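Local atomic coordinates of Endonuclease/exonuclease/phosphatase (Beutenbergia cavernae DSM 12333, PDB entry 4RUW), a protein that belongs to the endonuclease/exonuclease/phosphatase family, joining a zinc-bearing domain of the DNase I-like fold to an Ig-like beta-sandwich domain. Residues A336-D348 with A426-L438. Sequence-based numbering, arbitrary orientation.
Sequences AARTVLAGEDGLD and ADGTILASRTETL
Arg434 reaches from strand 432-437 across to the backbone carbonyls of Leu341 and Gly343. Its CG stands anti to the backbone N (chi1 179°) and the chain bends at chi3, which brings the guanidinium to both oxygens. Arg434 NH1 lies 2.7 Å from Leu341 O, above the plane of that carbonyl. The same Arg434 NH1 is 3.0 Å from Gly343 O and in the plane of the Gly343 carbonyl. NH2 adds a weak bond to Gly343 O, which also accepts from Gly346 N and so closes the type I turn 343-346. Along the way, Arg434 CG passes Val340 CG1 at 3.6 Å. Val340 CG2 lies 3.7 Å from Glu436 CD. Arg338 NH2 meets Glu436 OE1 at 3.1 Å in a salt bridge, in the guanidinium plane, although the two flat groups stand 82° apart. Thr437 O lies over one face of the Arg338 guanidinium, offset toward its rim. One water links Glu436 OE1 to Thr339 O, another OE2 to Leu341 N. The axes of 336-342 and 432-437, edge strands of the sandwich's two facing sheets, come within 7.2 Å, nearly antiparallel. Side chains and waters thus replace a backbone ladder here: Arg434 ties down the turn, while salt bridge and waters satisfy the carboxylate.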
ATOM      1  N   ALA A 336       0.788 -19.479  11.366  1.00 20.17           N
ATOM      2  CA  ALA A 336       1.353 -18.468  12.250  1.00 18.98           C
ATOM      3  C   ALA A 336       1.789 -17.266  11.425  1.00 16.13           C
ATOM      4  O   ALA A 336       2.229 -17.413  10.287  1.00 16.48           O
ATOM      5  CB  ALA A 336       2.534 -19.036  13.044  1.00 21.33           C
ATOM      6  N   ALA A 337       1.647 -16.084  12.001  1.00 15.49           N
ATOM      7  CA  ALA A 337       2.154 -14.864  11.393  1.00 15.48           C
ATOM      8  C   ALA A 337       2.555 -13.927  12.515  1.00 15.26           C
ATOM      9  O   ALA A 337       1.725 -13.577  13.361  1.00 17.66           O
ATOM     10  CB  ALA A 337       1.094 -14.219  10.499  1.00 18.32           C
ATOM     11  N   ARG A 338       3.825 -13.535  12.546  1.00 14.16           N
ATOM     12  CA  ARG A 338       4.317 -12.672  13.606  1.00 15.23           C
ATOM     13  C   ARG A 338       5.266 -11.617  13.064  1.00 13.85           C
ATOM     14  O   ARG A 338       6.099 -11.890  12.196  1.00 15.36           O
ATOM     15  CB  ARG A 338       5.013 -13.491  14.698  1.00 18.28           C
ATOM     16  CG  ARG A 338       5.469 -12.649  15.891  1.00 23.87           C
ATOM     17  CD  ARG A 338       5.771 -13.508  17.108  1.00 27.59           C
ATOM     18  NE  ARG A 338       4.574 -14.191  17.584  1.00 29.21           N
ATOM     19  CZ  ARG A 338       3.751 -13.701  18.505  1.00 30.23           C
ATOM     20  NH1 ARG A 338       2.684 -14.389  18.870  1.00 30.90           N
ATOM     21  NH2 ARG A 338       3.997 -12.522  19.061  1.00 31.23           N
ATOM     22  N   THR A 339       5.130 -10.407  13.587  1.00 13.72           N
ATOM     23  CA  THR A 339       6.039  -9.310  13.299  1.00 13.97           C
ATOM     24  C   THR A 339       6.813  -8.954  14.554  1.00 14.31           C
ATOM     25  O   THR A 339       6.236  -8.835  15.636  1.00 16.67           O
ATOM     26  CB  THR A 339       5.265  -8.068  12.860  1.00 15.57           C
ATOM     27  OG1 THR A 339       4.564  -8.363  11.652  1.00 16.20           O
ATOM     28  CG2 THR A 339       6.203  -6.887  12.623  1.00 16.21           C
ATOM     29  N   VAL A 340       8.125  -8.815  14.413  1.00 13.24           N
ATOM     30  CA  VAL A 340       8.939  -8.249  15.475  1.00 13.95           C
ATOM     31  C   VAL A 340       9.619  -7.007  14.903  1.00 13.29           C
ATOM     32  O   VAL A 340      10.329  -7.081  13.899  1.00 13.70           O
ATOM     33  CB  VAL A 340       9.974  -9.257  16.022  1.00 15.13           C
ATOM     34  CG1 VAL A 340      10.774  -8.622  17.145  1.00 15.86           C
ATOM     35  CG2 VAL A 340       9.270 -10.522  16.511  1.00 16.76           C
ATOM     36  N   LEU A 341       9.353  -5.856  15.509  1.00 13.62           N
ATOM     37  CA  LEU A 341       9.938  -4.602  15.053  1.00 14.11           C
ATOM     38  C   LEU A 341      11.396  -4.519  15.472  1.00 14.26           C
ATOM     39  O   LEU A 341      11.798  -5.131  16.462  1.00 16.14           O
ATOM     40  CB  LEU A 341       9.168  -3.411  15.616  1.00 14.79           C
ATOM     41  CG  LEU A 341       7.691  -3.322  15.231  1.00 15.14           C
ATOM     42  CD1 LEU A 341       7.052  -2.144  15.932  1.00 17.21           C
ATOM     43  CD2 LEU A 341       7.547  -3.186  13.726  1.00 15.35           C
ATOM     44  N   ALA A 342      12.171  -3.751  14.713  1.00 13.77           N
ATOM     45  CA  ALA A 342      13.601  -3.611  14.957  1.00 14.47           C
ATOM     46  C   ALA A 342      13.959  -2.203  15.406  1.00 13.83           C
ATOM     47  O   ALA A 342      13.319  -1.228  15.001  1.00 15.09           O
ATOM     48  CB  ALA A 342      14.380  -3.969  13.696  1.00 17.04           C
ATOM     49  N   GLY A 343      14.998  -2.099  16.228  1.00 14.80           N
ATOM     50  CA  GLY A 343      15.459  -0.817  16.732  1.00 16.23           C
ATOM     51  C   GLY A 343      14.946  -0.545  18.130  1.00 16.99           C
ATOM     52  O   GLY A 343      13.971  -1.148  18.571  1.00 17.59           O
ATOM     53  N   GLU A 344      15.590   0.364  18.828  1.00 18.36           N
ATOM     54  CA  GLU A 344      15.249   0.613  20.222  1.00 20.27           C
ATOM     55  C   GLU A 344      13.806   0.996  20.456  1.00 20.06           C
ATOM     56  O   GLU A 344      13.230   0.616  21.422  1.00 22.71           O
ATOM     57  CB  GLU A 344      16.188   1.647  20.825  1.00 24.04           C
ATOM     58  CG  GLU A 344      16.293   2.971  20.119  1.00 27.71           C
ATOM     59  CD  GLU A 344      17.416   3.853  20.686  0.56 30.80           C
ATOM     60  OE1 GLU A 344      17.961   3.517  21.730  0.62 31.63           O
ATOM     61  OE2 GLU A 344      17.718   4.888  20.089  0.53 31.81           O
ATOM     62  N   ASP A 345      13.243   1.733  19.525  1.00 18.59           N
ATOM     63  CA  ASP A 345      11.852   2.138  19.625  1.00 19.26           C
ATOM     64  C   ASP A 345      10.995   1.506  18.533  1.00 18.06           C
ATOM     65  O   ASP A 345       9.873   1.947  18.288  1.00 19.33           O
ATOM     66  CB  ASP A 345      11.733   3.658  19.560  1.00 22.71           C
ATOM     67  CG  ASP A 345      12.425   4.343  20.714  1.00 27.71           C
ATOM     68  OD1 ASP A 345      12.302   3.853  21.857  1.00 29.13           O
ATOM     69  OD2 ASP A 345      13.099   5.365  20.475  1.00 31.29           O
ATOM     70  N   GLY A 346      11.522   0.476  17.877  1.00 16.40           N
ATOM     71  CA  GLY A 346      10.762  -0.254  16.876  1.00 16.22           C
ATOM     72  C   GLY A 346      10.543   0.512  15.585  1.00 14.88           C
ATOM     73  O   GLY A 346       9.596   0.216  14.852  1.00 16.19           O
ATOM     74  N   LEU A 347      11.420   1.477  15.302  1.00 14.50           N
ATOM     75  CA  LEU A 347      11.256   2.379  14.163  1.00 15.22           C
ATOM     76  C   LEU A 347      12.265   2.166  13.042  1.00 15.63           C
ATOM     77  O   LEU A 347      12.286   2.930  12.082  1.00 16.88           O
ATOM     78  CB  LEU A 347      11.334   3.835  14.622  1.00 16.85           C
ATOM     79  CG  LEU A 347      10.249   4.243  15.612  1.00 18.91           C
ATOM     80  CD1 LEU A 347      10.467   5.674  16.078  1.00 21.60           C
ATOM     81  CD2 LEU A 347       8.882   4.094  14.983  1.00 21.17           C
ATOM     82  N   ASP A 348      13.092   1.133  13.147  1.00 14.76           N
ATOM     83  CA  ASP A 348      14.178   0.966  12.190  1.00 14.55           C
ATOM     84  C   ASP A 348      13.936  -0.134  11.166  1.00 13.92           C
ATOM     85  O   ASP A 348      14.792  -0.395  10.313  1.00 15.22           O
ATOM     86  CB  ASP A 348      15.487   0.729  12.931  1.00 16.70           C
ATOM     87  CG  ASP A 348      15.893   1.930  13.737  1.00 17.69           C
ATOM     88  OD1 ASP A 348      16.214   2.955  13.111  1.00 20.44           O
ATOM     89  OD2 ASP A 348      15.858   1.862  14.983  1.00 19.19           O
ATOM     90  N   ALA A 426      27.381  -0.887  12.049  1.00 29.64           N
ATOM     91  CA  ALA A 426      28.318  -1.145  10.962  1.00 32.49           C
ATOM     92  C   ALA A 426      29.507  -1.977  11.439  1.00 34.68           C
ATOM     93  O   ALA A 426      30.067  -2.765  10.677  1.00 36.44           O
ATOM     94  CB  ALA A 426      28.791   0.167  10.342  1.00 32.85           C
ATOM     95  N   ASP A 427      29.877  -1.811  12.706  1.00 34.46           N
ATOM     96  CA  ASP A 427      30.999  -2.555  13.279  1.00 34.97           C
ATOM     97  C   ASP A 427      30.595  -3.934  13.801  1.00 34.01           C
ATOM     98  O   ASP A 427      31.430  -4.681  14.311  1.00 35.81           O
ATOM     99  CB  ASP A 427      31.681  -1.747  14.387  1.00 36.13           C
ATOM    100  CG  ASP A 427      30.714  -1.289  15.462  1.00 38.07           C
ATOM    101  OD1 ASP A 427      29.542  -1.726  15.451  1.00 38.32           O
ATOM    102  OD2 ASP A 427      31.132  -0.492  16.327  1.00 39.67           O
ATOM    103  N   GLY A 428      29.311  -4.260  13.691  1.00 31.55           N
ATOM    104  CA  GLY A 428      28.828  -5.565  14.103  1.00 30.11           C
ATOM    105  C   GLY A 428      28.210  -5.591  15.488  1.00 29.56           C
ATOM    106  O   GLY A 428      27.677  -6.615  15.912  1.00 30.70           O
ATOM    107  N   THR A 429      28.263  -4.488  16.180  1.00 28.31           N
ATOM    108  CA  THR A 429      27.680  -4.442  17.492  1.00 28.30           C
ATOM    109  C   THR A 429      26.152  -4.450  17.432  1.00 26.46           C
ATOM    110  O   THR A 429      25.578  -3.985  16.483  1.00 26.32           O
ATOM    111  CB  THR A 429      28.182  -3.265  18.325  1.00 31.52           C
ATOM    112  OG1 THR A 429      27.560  -2.079  17.943  1.00 33.80           O
ATOM    113  CG2 THR A 429      29.646  -3.089  18.117  1.00 31.23           C
ATOM    114  N   ILE A 430      25.530  -5.025  18.443  1.00 25.32           N
ATOM    115  CA  ILE A 430      24.076  -5.057  18.508  1.00 24.09           C
ATOM    116  C   ILE A 430      23.572  -3.772  19.150  1.00 23.20           C
ATOM    117  O   ILE A 430      23.739  -3.561  20.349  1.00 25.35           O
ATOM    118  CB  ILE A 430      23.569  -6.268  19.307  1.00 25.69           C
ATOM    119  CG1 ILE A 430      24.112  -7.568  18.706  1.00 28.29           C
ATOM    120  CG2 ILE A 430      22.050  -6.285  19.345  1.00 25.34           C
ATOM    121  CD1 ILE A 430      23.759  -7.768  17.252  1.00 29.37           C
ATOM    122  N   LEU A 431      22.963  -2.910  18.342  1.00 21.12           N
ATOM    123  CA  LEU A 431      22.455  -1.632  18.828  1.00 21.50           C
ATOM    124  C   LEU A 431      21.132  -1.819  19.557  1.00 20.46           C
ATOM    125  O   LEU A 431      20.826  -1.090  20.500  1.00 22.24           O
ATOM    126  CB  LEU A 431      22.283  -0.647  17.672  1.00 21.84           C
ATOM    127  CG  LEU A 431      23.572  -0.281  16.934  1.00 24.22           C
ATOM    128  CD1 LEU A 431      23.279   0.563  15.711  1.00 24.65           C
ATOM    129  CD2 LEU A 431      24.531   0.449  17.868  1.00 25.49           C
ATOM    130  N   ALA A 432      20.350  -2.800  19.119  1.00 18.56           N
ATOM    131  CA  ALA A 432      19.058  -3.079  19.728  1.00 17.53           C
ATOM    132  C   ALA A 432      18.659  -4.506  19.408  1.00 16.68           C
ATOM    133  O   ALA A 432      19.011  -5.024  18.352  1.00 17.37           O
ATOM    134  CB  ALA A 432      18.002  -2.111  19.209  1.00 19.10           C
ATOM    135  N   SER A 433      17.910  -5.124  20.313  1.00 16.76           N
ATOM    136  CA  SER A 433      17.414  -6.474  20.113  1.00 17.49           C
ATOM    137  C   SER A 433      16.035  -6.614  20.741  1.00 16.05           C
ATOM    138  O   SER A 433      15.779  -6.090  21.827  1.00 17.65           O
ATOM    139  CB  SER A 433      18.371  -7.491  20.735  1.00 20.23           C
ATOM    140  OG  SER A 433      17.843  -8.805  20.667  1.00 23.54           O
ATOM    141  N   ARG A 434      15.157  -7.331  20.053  1.00 14.96           N
ATOM    142  CA  ARG A 434      13.814  -7.611  20.534  1.00 15.91           C
ATOM    143  C   ARG A 434      13.512  -9.068  20.202  1.00 14.79           C
ATOM    144  O   ARG A 434      13.756  -9.500  19.067  1.00 15.54           O
ATOM    145  CB  ARG A 434      12.835  -6.666  19.830  1.00 18.23           C
ATOM    146  CG  ARG A 434      11.399  -6.830  20.178  1.00 21.32           C
ATOM    147  CD  ARG A 434      10.561  -5.729  19.553  1.00 22.18           C
ATOM    148  NE  ARG A 434      10.732  -4.447  20.238  1.00 25.44           N
ATOM    149  CZ  ARG A 434      11.482  -3.436  19.801  1.00 25.91           C
ATOM    150  NH1 ARG A 434      12.151  -3.526  18.654  1.00 24.69           N
ATOM    151  NH2 ARG A 434      11.558  -2.318  20.515  1.00 28.50           N
ATOM    152  N   THR A 435      12.983  -9.810  21.166  0.59 14.62           N
ATOM    153  CA  THR A 435      12.681 -11.216  20.963  0.59 16.19           C
ATOM    154  C   THR A 435      11.273 -11.534  21.456  0.59 16.29           C
ATOM    155  O   THR A 435      10.838 -11.011  22.492  0.59 17.69           O
ATOM    156  CB  THR A 435      13.696 -12.124  21.709  0.59 17.86           C
ATOM    157  OG1 THR A 435      15.028 -11.746  21.347  0.59 19.28           O
ATOM    158  CG2 THR A 435      13.470 -13.594  21.363  0.59 18.20           C
ATOM    159  N   GLU A 436      10.557 -12.372  20.705  1.00 16.51           N
ATOM    160  CA  GLU A 436       9.218 -12.800  21.088  1.00 18.54           C
ATOM    161  C   GLU A 436       9.086 -14.300  20.834  1.00 18.49           C
ATOM    162  O   GLU A 436       9.446 -14.786  19.753  1.00 19.21           O
ATOM    163  CB  GLU A 436       8.161 -12.045  20.274  1.00 21.27           C
ATOM    164  CG  GLU A 436       8.170 -10.531  20.489  1.00 24.79           C
ATOM    165  CD  GLU A 436       7.229  -9.783  19.562  0.61 26.73           C
ATOM    166  OE1 GLU A 436       6.227 -10.385  19.115  0.65 28.44           O
ATOM    167  OE2 GLU A 436       7.511  -8.594  19.269  0.68 27.67           O
ATOM    168  N   THR A 437       8.584 -15.044  21.816  1.00 19.02           N
ATOM    169  CA  THR A 437       8.292 -16.458  21.591  1.00 20.45           C
ATOM    170  C   THR A 437       7.106 -16.599  20.646  1.00 22.62           C
ATOM    171  O   THR A 437       6.291 -15.688  20.518  1.00 22.86           O
ATOM    172  CB  THR A 437       7.986 -17.208  22.900  1.00 20.78           C
ATOM    173  OG1 THR A 437       7.043 -16.458  23.674  1.00 20.77           O
ATOM    174  CG2 THR A 437       9.255 -17.412  23.708  1.00 22.10           C
ATOM    175  N   LEU A 438       7.027 -17.745  19.979  1.00 24.85           N
ATOM    176  CA  LEU A 438       5.952 -18.007  19.031  1.00 28.55           C
ATOM    177  C   LEU A 438       4.882 -18.902  19.652  1.00 32.51           C
ATOM    178  O   LEU A 438       4.892 -19.172  20.856  1.00 35.12           O
ATOM    179  CB  LEU A 438       6.508 -18.708  17.787  1.00 29.95           C
ATOM    180  CG  LEU A 438       7.805 -18.165  17.197  1.00 30.26           C
ATOM    181  CD1 LEU A 438       8.309 -19.079  16.093  1.00 32.18           C
ATOM    182  CD2 LEU A 438       7.610 -16.754  16.672  1.00 30.05           C
TER
HETATM  183  O   HOH W   1       4.550  -8.899  17.653  1.00 33.86           O
HETATM  184  O   HOH W   2       7.435  -5.956  17.719  1.00 26.24           O